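Side-chain contacts in putative cell surface hydrolase (Lactobacillus plantarum, PDB 3LP5), which is a putative cell-surface hydrolase of the alpha/beta-hydrolase clan whose substrate is not known: residues N70-A75 against H105-L110; N76-A81 against F152-R157. All blocks are in the same frame, centred on the assembly; numbering follows the deposited sequence.

Contact 1. Residues N70-A75 against H105-L110; sequences NRDGKA and HSNGGL
Asp72 reaches Asn107 with one carboxylate oxygen. Asp72 OD2 lies 2.5 Å from Asn107 ND2, and the hydrogen bond is weak, with an N-H...O angle of only 129°. The two side chains cross at about a right angle, with carboxylate and amide planes 68° apart. In Asn107, CG stands anti to the carbonyl carbon (chi1 -72°), which sends the amide out from the first turn of helix 107-118 toward the loop at 70-73. Two waters add to the contact. One water donates to Asn107 OD1 (2.8 Å) and, weakly, to Asp72 OD2. The other donates to Asn70 O at 2.7 Å and accepts weakly from Asn107 ND2. Asp72 OD2 also has a weak hydrogen bond with Ser13 OG. With an alanine at Asn107, OD2 of Asp72 is likely to lose its amide donor, and both waters a partner. Asn107 directly follows Ser106 in a Gly-x-Ser-x-Gly pattern, consistent with the nucleophile elbow of alpha/beta hydrolases. The buried amide uses both its N-H side and its carbonyl oxygen, one bridged by water to the carboxylate and the other to the backbone at Asn70 O. Its rotation is therefore probably fixed, although the direct bond is weak.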
ATOM      1  N   ASN A  70     -15.439   2.650   0.345  1.00 11.37           N
ATOM      2  CA  ASN A  70     -14.035   3.028   0.063  1.00 12.62           C
ATOM      3  C   ASN A  70     -13.814   4.531   0.008  1.00 12.14           C
ATOM      4  O   ASN A  70     -12.849   4.993  -0.608  1.00 13.55           O
ATOM      5  CB  ASN A  70     -13.511   2.373  -1.243  1.00 12.74           C
ATOM      6  CG  ASN A  70     -14.329   2.802  -2.475  1.00 14.74           C
ATOM      7  OD1 ASN A  70     -15.346   3.433  -2.342  1.00 16.89           O
ATOM      8  ND2 ASN A  70     -13.882   2.442  -3.641  1.00 17.92           N
ATOM      9  N   ARG A  71     -14.666   5.290   0.675  1.00 12.26           N
ATOM     10  CA  ARG A  71     -14.628   6.763   0.612  1.00 12.55           C
ATOM     11  C   ARG A  71     -13.561   7.444   1.449  1.00 14.04           C
ATOM     12  O   ARG A  71     -12.965   6.838   2.345  1.00 12.00           O
ATOM     13  CB  ARG A  71     -15.996   7.327   1.048  1.00 13.55           C
ATOM     14  CG  ARG A  71     -17.035   7.064   0.034  1.00 16.81           C
ATOM     15  CD  ARG A  71     -18.267   7.762   0.433  1.00 20.64           C
ATOM     16  NE  ARG A  71     -19.099   6.777   1.067  1.00 22.05           N
ATOM     17  CZ  ARG A  71     -19.318   6.657   2.351  1.00 23.14           C
ATOM     18  NH1 ARG A  71     -18.781   7.541   3.210  1.00 29.85           N
ATOM     19  NH2 ARG A  71     -20.124   5.659   2.762  1.00 18.82           N
ATOM     20  N   ASP A  72     -13.358   8.739   1.188  1.00 15.29           N
ATOM     21  CA  ASP A  72     -12.193   9.432   1.720  1.00 17.72           C
ATOM     22  C   ASP A  72     -12.492   9.823   3.131  1.00 16.20           C
ATOM     23  O   ASP A  72     -13.631   9.743   3.543  1.00 16.51           O
ATOM     24  CB  ASP A  72     -11.898  10.703   0.913  1.00 18.02           C
ATOM     25  CG  ASP A  72     -11.055  10.436  -0.340  1.00 27.42           C
ATOM     26  OD1 ASP A  72     -11.003  11.355  -1.214  1.00 34.44           O
ATOM     27  OD2 ASP A  72     -10.475   9.313  -0.493  1.00 32.74           O
ATOM     28  N   GLY A  73     -11.458  10.259   3.852  1.00 17.23           N
ATOM     29  CA  GLY A  73     -11.617  11.006   5.104  1.00 16.27           C
ATOM     30  C   GLY A  73     -11.365  10.112   6.302  1.00 16.07           C
ATOM     31  O   GLY A  73     -11.576   8.879   6.205  1.00 16.35           O
ATOM     32  N   LYS A  74     -10.938  10.726   7.419  1.00 14.51           N
ATOM     33  CA  LYS A  74     -10.571   9.990   8.628  1.00 14.00           C
ATOM     34  C   LYS A  74     -11.682   9.054   9.139  1.00 14.35           C
ATOM     35  O   LYS A  74     -11.391   7.923   9.512  1.00 13.22           O
ATOM     36  CB  LYS A  74     -10.143  10.908   9.749  1.00 13.50           C
ATOM     37  CG  LYS A  74      -9.738  10.205  11.053  1.00 11.15           C
ATOM     38  CD  LYS A  74      -9.276  11.251  12.026  1.00 13.37           C
ATOM     39  CE  LYS A  74      -8.770  10.749  13.377  1.00 13.62           C
ATOM     40  NZ  LYS A  74      -9.571   9.633  13.897  1.00 16.41           N
ATOM     41  N   ALA A  75     -12.932   9.530   9.166  1.00 13.48           N
ATOM     42  CA  ALA A  75     -13.990   8.716   9.673  1.00 13.25           C
ATOM     43  C   ALA A  75     -14.062   7.374   8.893  1.00 13.63           C
ATOM     44  O   ALA A  75     -14.273   6.300   9.501  1.00 13.23           O
ATOM     45  CB  ALA A  75     -15.264   9.445   9.615  1.00 13.03           C
ATOM     46  N   HIS A 105      -2.379   1.674  -2.140  1.00 13.41           N
ATOM     47  CA  HIS A 105      -2.473   2.733  -3.121  1.00 13.82           C
ATOM     48  C   HIS A 105      -3.336   3.846  -2.572  1.00 13.41           C
ATOM     49  O   HIS A 105      -4.429   3.607  -2.066  1.00 12.25           O
ATOM     50  CB  HIS A 105      -3.048   2.211  -4.457  1.00 14.49           C
ATOM     51  CG  HIS A 105      -3.166   3.275  -5.499  1.00 20.44           C
ATOM     52  ND1 HIS A 105      -4.269   3.406  -6.309  1.00 23.71           N
ATOM     53  CD2 HIS A 105      -2.322   4.283  -5.850  1.00 26.97           C
ATOM     54  CE1 HIS A 105      -4.110   4.444  -7.116  1.00 29.00           C
ATOM     55  NE2 HIS A 105      -2.933   4.997  -6.858  1.00 30.53           N
ATOM     56  N   SER A 106      -2.828   5.073  -2.646  1.00 13.68           N
ATOM     57  CA  SER A 106      -3.634   6.236  -2.259  1.00 14.38           C
ATOM     58  C   SER A 106      -4.054   6.046  -0.786  1.00 13.83           C
ATOM     59  O   SER A 106      -3.204   5.737   0.022  1.00 13.36           O
ATOM     60  CB  SER A 106      -4.821   6.387  -3.242  1.00 15.84           C
ATOM     61  OG  SER A 106      -5.747   7.392  -2.818  1.00 21.20           O
ATOM     62  N   ASN A 107      -5.331   6.180  -0.424  1.00 14.40           N
ATOM     63  CA  ASN A 107      -5.745   5.939   0.977  1.00 13.81           C
ATOM     64  C   ASN A 107      -5.391   4.545   1.467  1.00 12.76           C
ATOM     65  O   ASN A 107      -5.263   4.292   2.667  1.00 12.52           O
ATOM     66  CB  ASN A 107      -7.245   6.107   1.100  1.00 14.23           C
ATOM     67  CG  ASN A 107      -7.698   7.563   0.990  1.00 18.51           C
ATOM     68  OD1 ASN A 107      -6.914   8.472   1.031  1.00 17.54           O
ATOM     69  ND2 ASN A 107      -8.990   7.756   0.815  1.00 23.60           N
ATOM     70  N   GLY A 108      -5.222   3.606   0.558  1.00 12.86           N
ATOM     71  CA  GLY A 108      -4.802   2.252   0.972  1.00 11.40           C
ATOM     72  C   GLY A 108      -3.525   2.277   1.813  1.00 12.01           C
ATOM     73  O   GLY A 108      -3.339   1.451   2.737  1.00 10.65           O
ATOM     74  N   GLY A 109      -2.642   3.237   1.539  1.00 10.20           N
ATOM     75  CA  GLY A 109      -1.371   3.309   2.303  1.00 11.14           C
ATOM     76  C   GLY A 109      -1.627   3.725   3.759  1.00 12.11           C
ATOM     77  O   GLY A 109      -0.951   3.259   4.675  1.00 11.83           O
ATOM     78  N   LEU A 110      -2.570   4.666   3.958  1.00 12.10           N
ATOM     79  CA  LEU A 110      -3.007   5.069   5.299  1.00 12.26           C
ATOM     80  C   LEU A 110      -3.746   3.954   6.041  1.00 11.62           C
ATOM     81  O   LEU A 110      -3.539   3.708   7.286  1.00 12.61           O
ATOM     82  CB  LEU A 110      -3.970   6.297   5.212  1.00 12.15           C
ATOM     83  CG  LEU A 110      -3.610   7.431   4.251  1.00 13.66           C
ATOM     84  CD1 LEU A 110      -4.503   8.690   4.524  1.00 12.21           C
ATOM     85  CD2 LEU A 110      -2.130   7.760   4.416  1.00 13.18           C
TER
HETATM   86  O   HOH W   1     -10.304   4.566   0.275  1.00 19.70           O
HETATM   87  O   HOH W   2      -7.685  10.637  -0.523  1.00 42.95           O

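Contact 2. Residues N76-A81 against F152-R157; sequences NIDKQA and FKELYR
Asp78 and Glu154 point their carboxylates at each other from two helices of the alpha/beta-hydrolase fold, 74-92 and 150-157. The side chains come from opposite directions, and the two carboxylate planes stand 90° apart. The helices keep some distance here: the closest alpha carbons, Asp78 CA and Glu154 CA, are 9.6 Å apart. Glu154 covers the larger share of the distance. Its CG lies anti to the backbone N (chi1 179°) and the chain stays extended beyond it, so the carboxylate is carried straight out from its helix. Asp78 is shorter; with CG beside the backbone N (chi1 -74°) its carboxylate still turns to Glu154. The modelled separation of the nearest oxygens is too short to be trusted, and the exact meeting of the two acids is doubtful. As modelled, Asp78 OD1 also lies 3.4 Å from Glu154 OE2, a pair of acceptors with no hydrogen bond between them. Leu114 of helix 107-118 touches both acids, so a third helix borders this surface contact. Two acids facing each other would probably be costly without a nearby positive charge. Arg118 NH1 is a long, weak partner of Glu154 OE2. Lys74, one turn before Asp78 on the same helix, lies closer in: its NZ makes a salt bridge with Asp78 OD2 and a long, weak ion pair with Glu154 OE1.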
ATOM      1  N   ASN A  76     -13.889   7.426   7.556  1.00 10.77           N
ATOM      2  CA  ASN A  76     -13.906   6.246   6.784  1.00 11.15           C
ATOM      3  C   ASN A  76     -12.638   5.400   6.913  1.00 10.64           C
ATOM      4  O   ASN A  76     -12.701   4.163   6.959  1.00 11.03           O
ATOM      5  CB  ASN A  76     -14.283   6.556   5.307  1.00 10.81           C
ATOM      6  CG  ASN A  76     -15.639   7.131   5.206  1.00 11.52           C
ATOM      7  OD1 ASN A  76     -15.850   8.227   4.661  1.00 17.68           O
ATOM      8  ND2 ASN A  76     -16.575   6.453   5.779  1.00  8.29           N
ATOM      9  N   ILE A  77     -11.504   6.069   7.004  1.00  9.98           N
ATOM     10  CA  ILE A  77     -10.233   5.404   7.092  1.00 11.76           C
ATOM     11  C   ILE A  77     -10.179   4.623   8.410  1.00 11.60           C
ATOM     12  O   ILE A  77      -9.656   3.491   8.442  1.00 10.86           O
ATOM     13  CB  ILE A  77      -9.041   6.441   7.081  1.00 11.74           C
ATOM     14  CG1 ILE A  77      -8.976   7.215   5.744  1.00 17.05           C
ATOM     15  CG2 ILE A  77      -7.685   5.762   7.485  1.00 13.34           C
ATOM     16  CD1 ILE A  77      -8.749   6.396   4.650  1.00 21.40           C
ATOM     17  N   ASP A  78     -10.734   5.190   9.478  1.00 10.85           N
ATOM     18  CA  ASP A  78     -10.713   4.453  10.787  1.00 11.26           C
ATOM     19  C   ASP A  78     -11.519   3.151  10.680  1.00 11.40           C
ATOM     20  O   ASP A  78     -11.097   2.146  11.211  1.00 10.66           O
ATOM     21  CB  ASP A  78     -11.225   5.315  11.958  1.00 11.24           C
ATOM     22  CG  ASP A  78     -10.208   6.398  12.397  1.00 13.28           C
ATOM     23  OD1 ASP A  78      -9.001   6.337  12.064  1.00 14.76           O
ATOM     24  OD2 ASP A  78     -10.611   7.333  13.078  1.00 12.11           O
ATOM     25  N   LYS A  79     -12.659   3.169   9.969  1.00 10.63           N
ATOM     26  CA  LYS A  79     -13.422   1.912   9.705  1.00  9.68           C
ATOM     27  C   LYS A  79     -12.721   0.957   8.759  1.00  7.73           C
ATOM     28  O   LYS A  79     -12.819  -0.251   8.935  1.00  7.01           O
ATOM     29  CB  LYS A  79     -14.820   2.218   9.106  1.00  9.94           C
ATOM     30  CG  LYS A  79     -15.702   3.065  10.006  1.00 11.41           C
ATOM     31  CD  LYS A  79     -16.967   3.510   9.298  1.00 13.75           C
ATOM     32  CE  LYS A  79     -17.684   4.641  10.064  1.00 15.09           C
ATOM     33  NZ  LYS A  79     -19.143   4.673   9.695  1.00 16.92           N
ATOM     34  N   GLN A  80     -12.092   1.484   7.713  1.00  8.46           N
ATOM     35  CA  GLN A  80     -11.393   0.616   6.746  1.00  9.49           C
ATOM     36  C   GLN A  80     -10.234  -0.129   7.382  1.00  9.86           C
ATOM     37  O   GLN A  80      -9.926  -1.255   6.992  1.00 10.64           O
ATOM     38  CB  GLN A  80     -10.962   1.401   5.485  1.00  9.50           C
ATOM     39  CG  GLN A  80     -12.218   1.944   4.703  1.00  9.35           C
ATOM     40  CD  GLN A  80     -11.955   3.342   4.031  1.00 11.68           C
ATOM     41  OE1 GLN A  80     -10.885   3.918   4.179  1.00 10.17           O
ATOM     42  NE2 GLN A  80     -12.927   3.845   3.269  1.00 12.42           N
ATOM     43  N   ALA A  81      -9.613   0.478   8.382  1.00 10.84           N
ATOM     44  CA  ALA A  81      -8.540  -0.221   9.117  1.00 11.44           C
ATOM     45  C   ALA A  81      -9.069  -1.376   9.938  1.00 11.48           C
ATOM     46  O   ALA A  81      -8.442  -2.395   9.973  1.00 10.00           O
ATOM     47  CB  ALA A  81      -7.738   0.746   9.970  1.00  9.09           C
ATOM     48  N   PHE A 152      -3.422  12.751  10.394  1.00 12.40           N
ATOM     49  CA  PHE A 152      -2.008  12.572  10.644  1.00 11.27           C
ATOM     50  C   PHE A 152      -1.741  12.444  12.171  1.00 10.88           C
ATOM     51  O   PHE A 152      -0.883  11.685  12.580  1.00 12.47           O
ATOM     52  CB  PHE A 152      -1.233  13.792  10.155  1.00 10.44           C
ATOM     53  CG  PHE A 152       0.243  13.726  10.503  1.00 14.07           C
ATOM     54  CD1 PHE A 152       1.088  12.847   9.833  1.00 11.63           C
ATOM     55  CD2 PHE A 152       0.750  14.483  11.558  1.00 11.91           C
ATOM     56  CE1 PHE A 152       2.450  12.765  10.149  1.00 12.88           C
ATOM     57  CE2 PHE A 152       2.099  14.395  11.898  1.00 16.89           C
ATOM     58  CZ  PHE A 152       2.955  13.517  11.178  1.00 13.47           C
ATOM     59  N   LYS A 153      -2.482  13.167  12.992  1.00 10.72           N
ATOM     60  CA  LYS A 153      -2.299  13.109  14.478  1.00 11.31           C
ATOM     61  C   LYS A 153      -2.475  11.669  14.953  1.00 12.05           C
ATOM     62  O   LYS A 153      -1.701  11.211  15.790  1.00 12.55           O
ATOM     63  CB  LYS A 153      -3.290  14.041  15.190  1.00 12.05           C
ATOM     64  CG  LYS A 153      -2.838  15.542  15.083  1.00 13.76           C
ATOM     65  CD  LYS A 153      -3.818  16.482  15.853  1.00 18.06           C
ATOM     66  CE  LYS A 153      -3.626  17.946  15.464  1.00 22.84           C
ATOM     67  NZ  LYS A 153      -4.648  18.822  16.155  1.00 24.06           N
ATOM     68  N   GLU A 154      -3.432  10.947  14.373  1.00 10.67           N
ATOM     69  CA  GLU A 154      -3.677   9.592  14.794  1.00 12.07           C
ATOM     70  C   GLU A 154      -2.567   8.677  14.264  1.00 11.73           C
ATOM     71  O   GLU A 154      -2.045   7.894  15.020  1.00 12.95           O
ATOM     72  CB  GLU A 154      -5.066   9.104  14.329  1.00 12.99           C
ATOM     73  CG  GLU A 154      -5.358   7.636  14.745  1.00 15.42           C
ATOM     74  CD  GLU A 154      -6.657   7.039  14.210  1.00 19.97           C
ATOM     75  OE1 GLU A 154      -7.196   7.449  13.136  1.00 29.08           O
ATOM     76  OE2 GLU A 154      -7.120   6.082  14.825  1.00 23.25           O
ATOM     77  N   LEU A 155      -2.178   8.781  12.995  1.00 10.18           N
ATOM     78  CA  LEU A 155      -1.030   7.973  12.493  1.00 10.54           C
ATOM     79  C   LEU A 155       0.280   8.276  13.229  1.00 11.59           C
ATOM     80  O   LEU A 155       1.086   7.371  13.419  1.00 10.94           O
ATOM     81  CB  LEU A 155      -0.787   8.178  11.019  1.00  9.78           C
ATOM     82  CG  LEU A 155      -2.015   7.905  10.140  1.00 10.73           C
ATOM     83  CD1 LEU A 155      -1.787   8.358   8.690  1.00 10.88           C
ATOM     84  CD2 LEU A 155      -2.228   6.364  10.131  1.00 11.86           C
ATOM     85  N   TYR A 156       0.478   9.522  13.656  1.00 10.62           N
ATOM     86  CA  TYR A 156       1.772   9.846  14.290  1.00 11.48           C
ATOM     87  C   TYR A 156       1.727   9.346  15.714  1.00 11.93           C
ATOM     88  O   TYR A 156       2.687   8.779  16.233  1.00 12.41           O
ATOM     89  CB  TYR A 156       1.945  11.357  14.282  1.00 11.26           C
ATOM     90  CG  TYR A 156       3.263  11.856  14.769  1.00 13.13           C
ATOM     91  CD1 TYR A 156       4.420  11.646  14.023  1.00 15.59           C
ATOM     92  CD2 TYR A 156       3.358  12.576  15.962  1.00 18.35           C
ATOM     93  CE1 TYR A 156       5.688  12.149  14.452  1.00 13.72           C
ATOM     94  CE2 TYR A 156       4.622  13.083  16.423  1.00 18.53           C
ATOM     95  CZ  TYR A 156       5.786  12.837  15.667  1.00 18.06           C
ATOM     96  OH  TYR A 156       7.027  13.339  16.118  1.00 16.49           O
ATOM     97  N   ARG A 157       0.567   9.477  16.342  1.00 12.63           N
ATOM     98  CA  ARG A 157       0.440   9.060  17.741  1.00 14.27           C
ATOM     99  C   ARG A 157       0.712   7.567  17.933  1.00 12.93           C
ATOM    100  O   ARG A 157       1.210   7.144  18.993  1.00 12.36           O
ATOM    101  CB  ARG A 157      -0.971   9.365  18.283  1.00 15.22           C
ATOM    102  CG  ARG A 157      -1.055   9.117  19.814  1.00 23.67           C
ATOM    103  CD  ARG A 157      -2.501   8.911  20.339  1.00 31.81           C
ATOM    104  NE  ARG A 157      -2.610   7.971  21.505  1.00 43.96           N
ATOM    105  CZ  ARG A 157      -1.655   7.619  22.410  1.00 47.18           C
ATOM    106  NH1 ARG A 157      -0.404   8.106  22.401  1.00 48.10           N
ATOM    107  NH2 ARG A 157      -1.975   6.751  23.375  1.00 49.59           N
TER

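Overall arrangement
From the N terminus, the chain leaves strand 62-67 and enters the loop 70-73, whose Gly73 N-caps helix 74-92. After that helix and strand 99-105 it returns at 105-110, where contact 1 closes a loop of 29 residues. It goes on through helix 107-118 and strand 127-134 to helix 150-157, where contact 2 closes a longer loop of 70 residues. The two loops cross, because 76-81 lies between the partners of contact 1 while 152-157 lies beyond them. Their centres are about 9 Å apart. Helix 74-92 serves both: contact 1 ties its entry to the probable nucleophile elbow, and contact 2 sets its next turns against helix 150-157.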